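Local coordinates for protein aldehyde dehydrogenase (Burkholderia vietnamiensis, PDB 5KF0) that probably oxidises aldehydes to carboxylic acids with a nicotinamide dinucleotide cofactor, NADPH being bound in the crystal, at residues S289-A303 against Y384-F398. Numbering follows the deposited sequence.
Sequences SGQSCIGVQRILVHA and YRKEAFGPVAILEKF. With NDP (NADPH dihydro-nicotinamide-adenine-dinucleotide phosphate), chain E.
The side-chain amide of Gln297 is gripped at both ends by the 384-398 segment: NE2 donates to Lys386 O at 2.7 Å, in the plane of the amide, while OE1 accepts from Ala388 N at 2.9 Å, the donor standing above the carbonyl plane. The setting is the aldehyde dehydrogenase fold, where parallel strands 298-302 and 392-398 pair in the sheet and the loops before them converge on the cofactor. Water 3 donates to the same OE1 and accepts from Phe389 N, and Leu383 O is a further partner of NE2, bonds at both ends that fix which way round the amide lies. With CG anti to the backbone N (chi1 -171°) and the rest extended, the chain reaches the residues that follow helix 382-385. At the cofactor, Cys293, probably the counterpart of the family's catalytic cysteine, has SG bonded covalently to NADPH C4N at 2.1 Å. Both carboxylate oxygens of Glu387 accept from the nicotinamide ribose, OE1 from O2D at 2.6 Å and OE2 from O3D. The Phe389 ring lies between Gln291 CA on one face and C3D of that ribose on the other. Arg298, on strand 298-302, lays CD over the ring of Tyr384 in helix 382-385, 3.6 Å from its centroid, then bends at chi3 (-73°), and NH1 donates to Tyr384 OH as well as to Arg407 O. That hydroxyl in turn donates to the syn lone pair of Glu396 OE2 at 2.6 Å.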
ATOM      1  N   SER A 289     -13.611 -14.395  34.247  1.00 13.56           N
ATOM      2  CA  SER A 289     -14.306 -15.662  34.473  1.00 12.78           C
ATOM      3  C   SER A 289     -14.655 -16.350  33.159  1.00 15.48           C
ATOM      4  O   SER A 289     -15.712 -16.964  33.019  1.00 14.37           O
ATOM      5  CB  SER A 289     -15.548 -15.452  35.334  1.00 18.50           C
ATOM      6  OG  SER A 289     -15.185 -14.833  36.562  1.00 18.80           O
ATOM      7  N   GLY A 290     -13.754 -16.241  32.185  1.00 13.61           N
ATOM      8  CA  GLY A 290     -13.954 -16.889  30.904  1.00 14.31           C
ATOM      9  C   GLY A 290     -14.973 -16.231  30.002  1.00 13.64           C
ATOM     10  O   GLY A 290     -15.307 -16.797  28.956  1.00 14.11           O
ATOM     11  N   GLN A 291     -15.487 -15.057  30.375  1.00 12.94           N
ATOM     12  CA  GLN A 291     -16.511 -14.373  29.581  1.00 13.50           C
ATOM     13  C   GLN A 291     -15.831 -13.484  28.536  1.00 13.69           C
ATOM     14  O   GLN A 291     -15.888 -12.248  28.560  1.00 15.96           O
ATOM     15  CB  GLN A 291     -17.447 -13.601  30.501  1.00 13.31           C
ATOM     16  CG  GLN A 291     -18.204 -14.548  31.438  1.00 13.94           C
ATOM     17  CD  GLN A 291     -19.206 -13.834  32.331  1.00 15.27           C
ATOM     18  OE1 GLN A 291     -20.355 -14.248  32.430  1.00 15.17           O
ATOM     19  NE2 GLN A 291     -18.763 -12.767  32.995  1.00 19.64           N
ATOM     20  N   SER A 292     -15.161 -14.161  27.604  1.00 12.58           N
ATOM     21  CA  SER A 292     -14.426 -13.538  26.516  1.00 11.21           C
ATOM     22  C   SER A 292     -14.682 -14.329  25.241  1.00 10.76           C
ATOM     23  O   SER A 292     -14.693 -15.564  25.271  1.00 11.81           O
ATOM     24  CB  SER A 292     -12.917 -13.514  26.785  1.00 12.73           C
ATOM     25  OG  SER A 292     -12.190 -13.154  25.611  1.00 13.91           O
ATOM     26  N   CYS A 293     -14.860 -13.614  24.125  1.00 10.30           N
ATOM     27  CA  CYS A 293     -15.041 -14.270  22.834  1.00 11.22           C
ATOM     28  C   CYS A 293     -13.794 -15.005  22.358  1.00 11.92           C
ATOM     29  O   CYS A 293     -13.891 -15.776  21.392  1.00 12.79           O
ATOM     30  CB  CYS A 293     -15.461 -13.248  21.779  1.00 10.69           C
ATOM     31  SG  CYS A 293     -14.543 -11.702  21.829  1.00 14.25           S
ATOM     32  N   ILE A 294     -12.638 -14.793  22.999  1.00 11.26           N
ATOM     33  CA  ILE A 294     -11.438 -15.558  22.676  1.00 12.36           C
ATOM     34  C   ILE A 294     -10.848 -16.168  23.936  1.00 13.64           C
ATOM     35  O   ILE A 294      -9.647 -16.455  23.991  1.00 12.76           O
ATOM     36  CB  ILE A 294     -10.393 -14.707  21.929  1.00 10.65           C
ATOM     37  CG1 ILE A 294     -10.243 -13.316  22.565  1.00 12.09           C
ATOM     38  CG2 ILE A 294     -10.749 -14.624  20.429  1.00 11.09           C
ATOM     39  CD1 ILE A 294      -9.191 -12.436  21.865  1.00 12.94           C
ATOM     40  N   GLY A 295     -11.693 -16.399  24.941  1.00 10.09           N
ATOM     41  CA  GLY A 295     -11.240 -17.117  26.119  1.00 12.91           C
ATOM     42  C   GLY A 295     -10.773 -18.520  25.760  1.00 13.03           C
ATOM     43  O   GLY A 295     -11.301 -19.164  24.847  1.00 12.85           O
ATOM     44  N   VAL A 296      -9.742 -18.980  26.464  1.00 11.02           N
ATOM     45  CA  VAL A 296      -9.242 -20.335  26.243  1.00 11.54           C
ATOM     46  C   VAL A 296     -10.238 -21.334  26.807  1.00 12.24           C
ATOM     47  O   VAL A 296     -10.480 -21.378  28.019  1.00 15.12           O
ATOM     48  CB  VAL A 296      -7.858 -20.516  26.874  1.00 10.05           C
ATOM     49  CG1 VAL A 296      -7.437 -22.004  26.855  1.00 13.85           C
ATOM     50  CG2 VAL A 296      -6.828 -19.629  26.146  1.00 10.51           C
ATOM     51  N   GLN A 297     -10.791 -22.174  25.932  1.00 11.44           N
ATOM     52  CA  GLN A 297     -11.703 -23.231  26.339  1.00 14.43           C
ATOM     53  C   GLN A 297     -11.096 -24.618  26.225  1.00 15.05           C
ATOM     54  O   GLN A 297     -11.440 -25.497  27.014  1.00 14.55           O
ATOM     55  CB  GLN A 297     -12.990 -23.169  25.504  1.00 13.67           C
ATOM     56  CG  GLN A 297     -14.122 -24.104  25.975  1.00 10.68           C
ATOM     57  CD  GLN A 297     -15.417 -23.836  25.213  1.00 12.04           C
ATOM     58  OE1 GLN A 297     -15.730 -22.689  24.888  1.00 14.01           O
ATOM     59  NE2 GLN A 297     -16.178 -24.888  24.944  1.00 13.38           N
ATOM     60  N   ARG A 298     -10.182 -24.827  25.276  1.00 10.44           N
ATOM     61  CA  ARG A 298      -9.596 -26.134  25.015  1.00 11.61           C
ATOM     62  C   ARG A 298      -8.085 -25.989  25.022  1.00 10.95           C
ATOM     63  O   ARG A 298      -7.546 -25.060  24.415  1.00 12.91           O
ATOM     64  CB  ARG A 298     -10.068 -26.693  23.664  1.00 12.68           C
ATOM     65  CG  ARG A 298     -11.582 -26.842  23.557  1.00 15.93           C
ATOM     66  CD  ARG A 298     -11.990 -27.395  22.187  1.00 13.11           C
ATOM     67  NE  ARG A 298     -11.842 -26.391  21.130  1.00 12.58           N
ATOM     68  CZ  ARG A 298     -11.479 -26.656  19.881  1.00 13.51           C
ATOM     69  NH1 ARG A 298     -11.185 -27.907  19.510  1.00 13.56           N
ATOM     70  NH2 ARG A 298     -11.380 -25.655  19.005  1.00 14.12           N
ATOM     71  N   ILE A 299      -7.406 -26.900  25.712  1.00 13.03           N
ATOM     72  CA  ILE A 299      -5.958 -26.845  25.865  1.00 11.05           C
ATOM     73  C   ILE A 299      -5.395 -28.183  25.405  1.00 11.73           C
ATOM     74  O   ILE A 299      -5.650 -29.214  26.036  1.00 14.50           O
ATOM     75  CB  ILE A 299      -5.552 -26.551  27.317  1.00 11.80           C
ATOM     76  CG1 ILE A 299      -6.144 -25.210  27.785  1.00 13.63           C
ATOM     77  CG2 ILE A 299      -4.034 -26.556  27.448  1.00 16.68           C
ATOM     78  CD1 ILE A 299      -5.999 -24.999  29.295  1.00 14.01           C
ATOM     79  N   LEU A 300      -4.624 -28.171  24.319  1.00 12.75           N
ATOM     80  CA  LEU A 300      -4.052 -29.384  23.736  1.00 15.21           C
ATOM     81  C   LEU A 300      -2.555 -29.390  24.016  1.00 12.91           C
ATOM     82  O   LEU A 300      -1.840 -28.482  23.579  1.00 14.67           O
ATOM     83  CB  LEU A 300      -4.326 -29.441  22.230  1.00 13.57           C
ATOM     84  CG  LEU A 300      -5.800 -29.501  21.824  1.00 18.11           C
ATOM     85  CD1 LEU A 300      -6.389 -28.086  21.607  1.00 24.76           C
ATOM     86  CD2 LEU A 300      -5.981 -30.344  20.583  1.00 31.77           C
ATOM     87  N   VAL A 301      -2.084 -30.406  24.742  1.00 13.21           N
ATOM     88  CA  VAL A 301      -0.721 -30.420  25.267  1.00 13.92           C
ATOM     89  C   VAL A 301       0.019 -31.657  24.774  1.00 12.97           C
ATOM     90  O   VAL A 301      -0.504 -32.779  24.856  1.00 14.66           O
ATOM     91  CB  VAL A 301      -0.728 -30.368  26.801  1.00 13.71           C
ATOM     92  CG1 VAL A 301       0.670 -30.374  27.334  1.00 16.04           C
ATOM     93  CG2 VAL A 301      -1.506 -29.133  27.277  1.00 14.37           C
ATOM     94  N   HIS A 302       1.249 -31.460  24.293  1.00 13.63           N
ATOM     95  CA  HIS A 302       2.033 -32.595  23.817  1.00 12.49           C
ATOM     96  C   HIS A 302       2.241 -33.604  24.938  1.00 14.89           C
ATOM     97  O   HIS A 302       2.523 -33.242  26.083  1.00 15.11           O
ATOM     98  CB  HIS A 302       3.391 -32.149  23.273  1.00 13.97           C
ATOM     99  CG  HIS A 302       4.105 -33.236  22.526  1.00 15.37           C
ATOM    100  ND1 HIS A 302       5.031 -34.069  23.115  1.00 15.49           N
ATOM    101  CD2 HIS A 302       3.997 -33.644  21.240  1.00 15.72           C
ATOM    102  CE1 HIS A 302       5.472 -34.937  22.221  1.00 17.18           C
ATOM    103  NE2 HIS A 302       4.862 -34.697  21.073  1.00 17.88           N
ATOM    104  N   ALA A 303       2.125 -34.887  24.593  1.00 16.65           N
ATOM    105  CA  ALA A 303       2.134 -35.929  25.615  1.00 17.14           C
ATOM    106  C   ALA A 303       3.416 -35.926  26.440  1.00 18.79           C
ATOM    107  O   ALA A 303       3.393 -36.308  27.615  1.00 20.37           O
ATOM    108  CB  ALA A 303       1.919 -37.286  24.957  1.00 19.94           C
ATOM    109  N   TYR A 384     -17.362 -29.373  25.171  1.00 12.90           N
ATOM    110  CA  TYR A 384     -16.275 -29.294  24.202  1.00 15.27           C
ATOM    111  C   TYR A 384     -16.637 -28.386  23.034  1.00 14.25           C
ATOM    112  O   TYR A 384     -15.841 -27.527  22.637  1.00 14.42           O
ATOM    113  CB  TYR A 384     -15.921 -30.696  23.683  1.00 15.75           C
ATOM    114  CG  TYR A 384     -14.601 -30.712  22.945  1.00 13.95           C
ATOM    115  CD1 TYR A 384     -13.420 -31.023  23.608  1.00 17.85           C
ATOM    116  CD2 TYR A 384     -14.530 -30.380  21.594  1.00 14.67           C
ATOM    117  CE1 TYR A 384     -12.206 -31.002  22.949  1.00 17.50           C
ATOM    118  CE2 TYR A 384     -13.318 -30.364  20.926  1.00 15.11           C
ATOM    119  CZ  TYR A 384     -12.161 -30.676  21.611  1.00 15.09           C
ATOM    120  OH  TYR A 384     -10.948 -30.638  20.964  1.00 13.73           O
ATOM    121  N   ARG A 385     -17.838 -28.558  22.483  1.00 13.69           N
ATOM    122  CA  ARG A 385     -18.182 -28.047  21.159  1.00 11.93           C
ATOM    123  C   ARG A 385     -18.911 -26.712  21.170  1.00 14.67           C
ATOM    124  O   ARG A 385     -18.833 -25.973  20.182  1.00 16.64           O
ATOM    125  CB  ARG A 385     -19.064 -29.056  20.419  1.00 16.35           C
ATOM    126  CG  ARG A 385     -18.443 -30.430  20.289  1.00 15.36           C
ATOM    127  CD  ARG A 385     -19.031 -31.216  19.115  1.00 14.90           C
ATOM    128  NE  ARG A 385     -18.535 -30.716  17.825  1.00 14.85           N
ATOM    129  CZ  ARG A 385     -17.350 -31.034  17.310  1.00 13.77           C
ATOM    130  NH1 ARG A 385     -16.527 -31.838  17.984  1.00 14.93           N
ATOM    131  NH2 ARG A 385     -16.984 -30.535  16.135  1.00 13.68           N
ATOM    132  N   LYS A 386     -19.659 -26.411  22.224  1.00 13.81           N
ATOM    133  CA  LYS A 386     -20.363 -25.139  22.269  1.00 11.78           C
ATOM    134  C   LYS A 386     -19.506 -24.104  22.992  1.00 16.18           C
ATOM    135  O   LYS A 386     -18.456 -24.416  23.554  1.00 18.18           O
ATOM    136  CB  LYS A 386     -21.724 -25.303  22.948  1.00 12.68           C
ATOM    137  CG  LYS A 386     -22.632 -26.332  22.274  1.00 18.55           C
ATOM    138  CD  LYS A 386     -24.006 -26.334  22.940  1.00 22.67           C
ATOM    139  CE  LYS A 386     -24.947 -27.325  22.286  1.00 33.81           C
ATOM    140  NZ  LYS A 386     -25.185 -27.005  20.856  1.00 39.12           N
ATOM    141  N   GLU A 387     -19.963 -22.852  22.981  1.00 13.97           N
ATOM    142  CA  GLU A 387     -19.192 -21.772  23.595  1.00 13.74           C
ATOM    143  C   GLU A 387     -19.445 -21.759  25.101  1.00 13.93           C
ATOM    144  O   GLU A 387     -20.537 -21.392  25.555  1.00 14.19           O
ATOM    145  CB  GLU A 387     -19.544 -20.429  22.960  1.00 12.91           C
ATOM    146  CG  GLU A 387     -18.665 -19.296  23.483  1.00 10.50           C
ATOM    147  CD  GLU A 387     -18.910 -17.986  22.754  1.00 11.21           C
ATOM    148  OE1 GLU A 387     -17.984 -17.152  22.709  1.00 12.88           O
ATOM    149  OE2 GLU A 387     -20.038 -17.783  22.248  1.00 14.29           O
ATOM    150  N   ALA A 388     -18.428 -22.139  25.878  1.00 11.51           N
ATOM    151  CA  ALA A 388     -18.599 -22.244  27.327  1.00 12.22           C
ATOM    152  C   ALA A 388     -18.959 -20.893  27.944  1.00 15.12           C
ATOM    153  O   ALA A 388     -19.907 -20.789  28.732  1.00 16.03           O
ATOM    154  CB  ALA A 388     -17.324 -22.797  27.966  1.00 14.08           C
ATOM    155  N   PHE A 389     -18.209 -19.851  27.584  1.00 13.45           N
ATOM    156  CA  PHE A 389     -18.384 -18.493  28.107  1.00 14.73           C
ATOM    157  C   PHE A 389     -18.488 -18.486  29.629  1.00 13.98           C
ATOM    158  O   PHE A 389     -19.385 -17.889  30.226  1.00 15.70           O
ATOM    159  CB  PHE A 389     -19.580 -17.781  27.470  1.00 15.36           C
ATOM    160  CG  PHE A 389     -19.246 -16.391  27.034  1.00 13.74           C
ATOM    161  CD1 PHE A 389     -18.337 -16.200  26.005  1.00 11.80           C
ATOM    162  CD2 PHE A 389     -19.754 -15.279  27.701  1.00 15.44           C
ATOM    163  CE1 PHE A 389     -17.976 -14.932  25.604  1.00 13.19           C
ATOM    164  CE2 PHE A 389     -19.389 -13.996  27.302  1.00 13.23           C
ATOM    165  CZ  PHE A 389     -18.500 -13.827  26.260  1.00 13.92           C
ATOM    166  N   GLY A 390     -17.544 -19.164  30.258  1.00 13.43           N
ATOM    167  CA  GLY A 390     -17.471 -19.202  31.696  1.00 13.11           C
ATOM    168  C   GLY A 390     -16.133 -19.771  32.098  1.00 13.83           C
ATOM    169  O   GLY A 390     -15.301 -20.091  31.247  1.00 13.54           O
ATOM    170  N   PRO A 391     -15.895 -19.905  33.400  1.00 13.92           N
ATOM    171  CA  PRO A 391     -14.537 -20.197  33.890  1.00 13.13           C
ATOM    172  C   PRO A 391     -14.225 -21.691  33.909  1.00 15.47           C
ATOM    173  O   PRO A 391     -13.847 -22.257  34.934  1.00 14.72           O
ATOM    174  CB  PRO A 391     -14.564 -19.582  35.296  1.00 12.63           C
ATOM    175  CG  PRO A 391     -15.984 -19.744  35.735  1.00 14.09           C
ATOM    176  CD  PRO A 391     -16.817 -19.530  34.488  1.00 15.02           C
ATOM    177  N   VAL A 392     -14.362 -22.327  32.746  1.00 13.22           N
ATOM    178  CA  VAL A 392     -14.095 -23.748  32.575  1.00 15.53           C
ATOM    179  C   VAL A 392     -13.174 -23.923  31.379  1.00 14.45           C
ATOM    180  O   VAL A 392     -13.377 -23.293  30.335  1.00 15.96           O
ATOM    181  CB  VAL A 392     -15.395 -24.547  32.352  1.00 15.20           C
ATOM    182  CG1 VAL A 392     -15.081 -26.028  32.105  1.00 19.22           C
ATOM    183  CG2 VAL A 392     -16.336 -24.368  33.528  1.00 13.79           C
ATOM    184  N   ALA A 393     -12.178 -24.791  31.521  1.00 14.51           N
ATOM    185  CA  ALA A 393     -11.330 -25.178  30.410  1.00 14.76           C
ATOM    186  C   ALA A 393     -11.137 -26.684  30.440  1.00 16.27           C
ATOM    187  O   ALA A 393     -11.233 -27.326  31.492  1.00 15.69           O
ATOM    188  CB  ALA A 393      -9.969 -24.464  30.451  1.00 15.16           C
ATOM    189  N   ILE A 394     -10.852 -27.229  29.261  1.00 14.31           N
ATOM    190  CA  ILE A 394     -10.664 -28.663  29.100  0.54 13.91           C
ATOM    191  C   ILE A 394      -9.233 -28.912  28.645  1.00 15.31           C
ATOM    192  O   ILE A 394      -8.683 -28.190  27.802  1.00 15.17           O
ATOM    193  CB  ILE A 394     -11.691 -29.292  28.130  0.54 17.73           C
ATOM    194  CG1 ILE A 394     -11.425 -28.900  26.675  0.54 16.28           C
ATOM    195  CG2 ILE A 394     -13.110 -28.920  28.545  0.54 19.08           C
ATOM    196  CD1 ILE A 394     -10.664 -29.951  25.890  0.54 18.52           C
ATOM    197  N   LEU A 395      -8.626 -29.937  29.236  1.00 14.55           N
ATOM    198  CA  LEU A 395      -7.237 -30.296  28.987  1.00 15.53           C
ATOM    199  C   LEU A 395      -7.213 -31.624  28.242  1.00 13.99           C
ATOM    200  O   LEU A 395      -7.873 -32.582  28.659  1.00 15.84           O
ATOM    201  CB  LEU A 395      -6.466 -30.403  30.308  1.00 15.18           C
ATOM    202  CG  LEU A 395      -5.017 -30.873  30.231  1.00 15.89           C
ATOM    203  CD1 LEU A 395      -4.183 -29.837  29.522  1.00 20.06           C
ATOM    204  CD2 LEU A 395      -4.470 -31.145  31.630  1.00 17.39           C
ATOM    205  N   GLU A 396      -6.487 -31.675  27.128  1.00 14.91           N
ATOM    206  CA  GLU A 396      -6.388 -32.911  26.362  1.00 14.62           C
ATOM    207  C   GLU A 396      -4.968 -33.052  25.817  1.00 15.90           C
ATOM    208  O   GLU A 396      -4.170 -32.107  25.839  1.00 15.07           O
ATOM    209  CB  GLU A 396      -7.451 -32.971  25.245  1.00 15.21           C
ATOM    210  CG  GLU A 396      -7.516 -31.740  24.329  1.00 17.43           C
ATOM    211  CD  GLU A 396      -8.631 -31.817  23.276  1.00 23.49           C
ATOM    212  OE1 GLU A 396      -9.193 -32.917  23.054  1.00 19.36           O
ATOM    213  OE2 GLU A 396      -8.952 -30.769  22.668  1.00 19.68           O
ATOM    214  N   LYS A 397      -4.661 -34.255  25.332  1.00 15.22           N
ATOM    215  CA  LYS A 397      -3.304 -34.695  25.025  1.00 15.51           C
ATOM    216  C   LYS A 397      -3.178 -34.999  23.535  1.00 15.58           C
ATOM    217  O   LYS A 397      -4.118 -35.511  22.923  1.00 18.34           O
ATOM    218  CB  LYS A 397      -2.969 -35.946  25.864  1.00 16.67           C
ATOM    219  CG  LYS A 397      -1.548 -36.478  25.744  1.00 17.83           C
ATOM    220  CD  LYS A 397      -1.390 -37.807  26.516  1.00 19.98           C
ATOM    221  CE  LYS A 397      -1.544 -37.606  28.008  1.00 29.54           C
ATOM    222  NZ  LYS A 397      -1.192 -38.844  28.772  1.00 28.60           N
ATOM    223  N   PHE A 398      -2.017 -34.701  22.944  1.00 13.77           N
ATOM    224  CA  PHE A 398      -1.755 -35.130  21.568  1.00 15.83           C
ATOM    225  C   PHE A 398      -0.309 -35.593  21.426  1.00 15.74           C
ATOM    226  O   PHE A 398       0.554 -35.255  22.239  1.00 15.25           O
ATOM    227  CB  PHE A 398      -2.041 -34.019  20.543  1.00 14.41           C
ATOM    228  CG  PHE A 398      -1.044 -32.889  20.561  1.00 13.91           C
ATOM    229  CD1 PHE A 398       0.049 -32.885  19.695  1.00 16.66           C
ATOM    230  CD2 PHE A 398      -1.207 -31.818  21.435  1.00 14.44           C
ATOM    231  CE1 PHE A 398       0.969 -31.830  19.712  1.00 14.97           C
ATOM    232  CE2 PHE A 398      -0.300 -30.758  21.451  1.00 13.12           C
ATOM    233  CZ  PHE A 398       0.789 -30.770  20.598  1.00 15.82           C
TER
HETATM  234  PA  NDP E 501     -26.035 -11.627  22.794  1.00 13.08           P
HETATM  235  O1A NDP E 501     -26.037 -12.205  21.419  1.00 14.00           O
HETATM  236  O2A NDP E 501     -26.992 -12.351  23.740  1.00 14.28           O
HETATM  237  O5B NDP E 501     -26.388 -10.077  22.795  1.00 13.03           O
HETATM  238  C5B NDP E 501     -25.493  -9.190  22.079  1.00 12.93           C
HETATM  239  C4B NDP E 501     -26.247  -7.945  21.698  1.00 10.86           C
HETATM  240  O4B NDP E 501     -27.241  -8.270  20.700  1.00 13.69           O
HETATM  241  C3B NDP E 501     -27.012  -7.273  22.847  1.00 10.47           C
HETATM  242  O3B NDP E 501     -27.019  -5.858  22.674  1.00 10.86           O
HETATM  243  C2B NDP E 501     -28.422  -7.827  22.645  1.00 11.91           C
HETATM  244  O2B NDP E 501     -29.475  -7.008  23.193  1.00 13.15           O
HETATM  245  C1B NDP E 501     -28.490  -7.772  21.130  1.00 12.76           C
HETATM  246  N9A NDP E 501     -29.547  -8.585  20.543  1.00 12.69           N
HETATM  247  C8A NDP E 501     -29.864  -9.893  20.798  1.00 10.07           C
HETATM  248  N7A NDP E 501     -30.839 -10.360  20.052  1.00 11.52           N
HETATM  249  C5A NDP E 501     -31.188  -9.281  19.256  1.00 12.37           C
HETATM  250  C6A NDP E 501     -32.151  -9.121  18.239  1.00 13.62           C
HETATM  251  N6A NDP E 501     -33.001 -10.082  17.856  1.00 14.09           N
HETATM  252  N1A NDP E 501     -32.223  -7.916  17.629  1.00 13.99           N
HETATM  253  C2A NDP E 501     -31.396  -6.944  18.019  1.00 15.50           C
HETATM  254  N3A NDP E 501     -30.455  -6.973  18.966  1.00 14.88           N
HETATM  255  C4A NDP E 501     -30.403  -8.179  19.549  1.00 14.45           C
HETATM  256  O3  NDP E 501     -24.557 -11.685  23.374  1.00 11.94           O
HETATM  257  PN  NDP E 501     -23.936 -11.331  24.796  1.00 12.16           P
HETATM  258  O1N NDP E 501     -24.252  -9.922  25.144  1.00 12.78           O
HETATM  259  O2N NDP E 501     -24.418 -12.381  25.764  1.00 13.95           O
HETATM  260  O5D NDP E 501     -22.369 -11.456  24.588  1.00 11.63           O
HETATM  261  C5D NDP E 501     -21.642 -12.695  24.549  1.00 12.69           C
HETATM  262  C4D NDP E 501     -21.449 -13.104  23.110  1.00 11.63           C
HETATM  263  O4D NDP E 501     -20.737 -12.062  22.390  1.00 12.76           O
HETATM  264  C3D NDP E 501     -20.615 -14.380  22.969  1.00 12.58           C
HETATM  265  O3D NDP E 501     -21.130 -15.268  21.983  1.00 12.52           O
HETATM  266  C2D NDP E 501     -19.241 -13.827  22.593  1.00 16.64           C
HETATM  267  O2D NDP E 501     -18.359 -14.723  21.926  1.00 12.42           O
HETATM  268  C1D NDP E 501     -19.635 -12.644  21.719  1.00 13.86           C
HETATM  269  N1N NDP E 501     -18.506 -11.724  21.656  1.00 12.93           N
HETATM  270  C2N NDP E 501     -17.865 -11.454  20.469  1.00 11.79           C
HETATM  271  C3N NDP E 501     -16.725 -10.738  20.405  1.00 10.72           C
HETATM  272  C7N NDP E 501     -16.083 -10.376  19.113  1.00 12.75           C
HETATM  273  O7N NDP E 501     -15.483  -9.294  19.047  1.00 11.66           O
HETATM  274  N7N NDP E 501     -16.114 -11.247  18.106  1.00 10.98           N
HETATM  275  C4N NDP E 501     -16.046 -10.311  21.657  1.00 12.96           C
HETATM  276  C5N NDP E 501     -16.978 -10.362  22.819  1.00 12.19           C
HETATM  277  C6N NDP E 501     -18.079 -11.089  22.785  1.00 13.77           C
HETATM  278  P2B NDP E 501     -29.958  -7.174  24.752  1.00 13.72           P
HETATM  279  O1X NDP E 501     -29.011  -8.093  25.428  1.00 14.08           O
HETATM  280  O2X NDP E 501     -30.000  -5.757  25.243  1.00 12.20           O
HETATM  281  O3X NDP E 501     -31.366  -7.729  24.704  1.00 14.73           O
HETATM  282  O   HOH W   1     -21.472 -16.068  30.800  1.00 15.36           O
HETATM  283  O   HOH W   2     -15.683 -17.795  24.088  1.00 12.11           O
HETATM  284  O   HOH W   3     -15.814 -20.032  25.784  1.00 11.97           O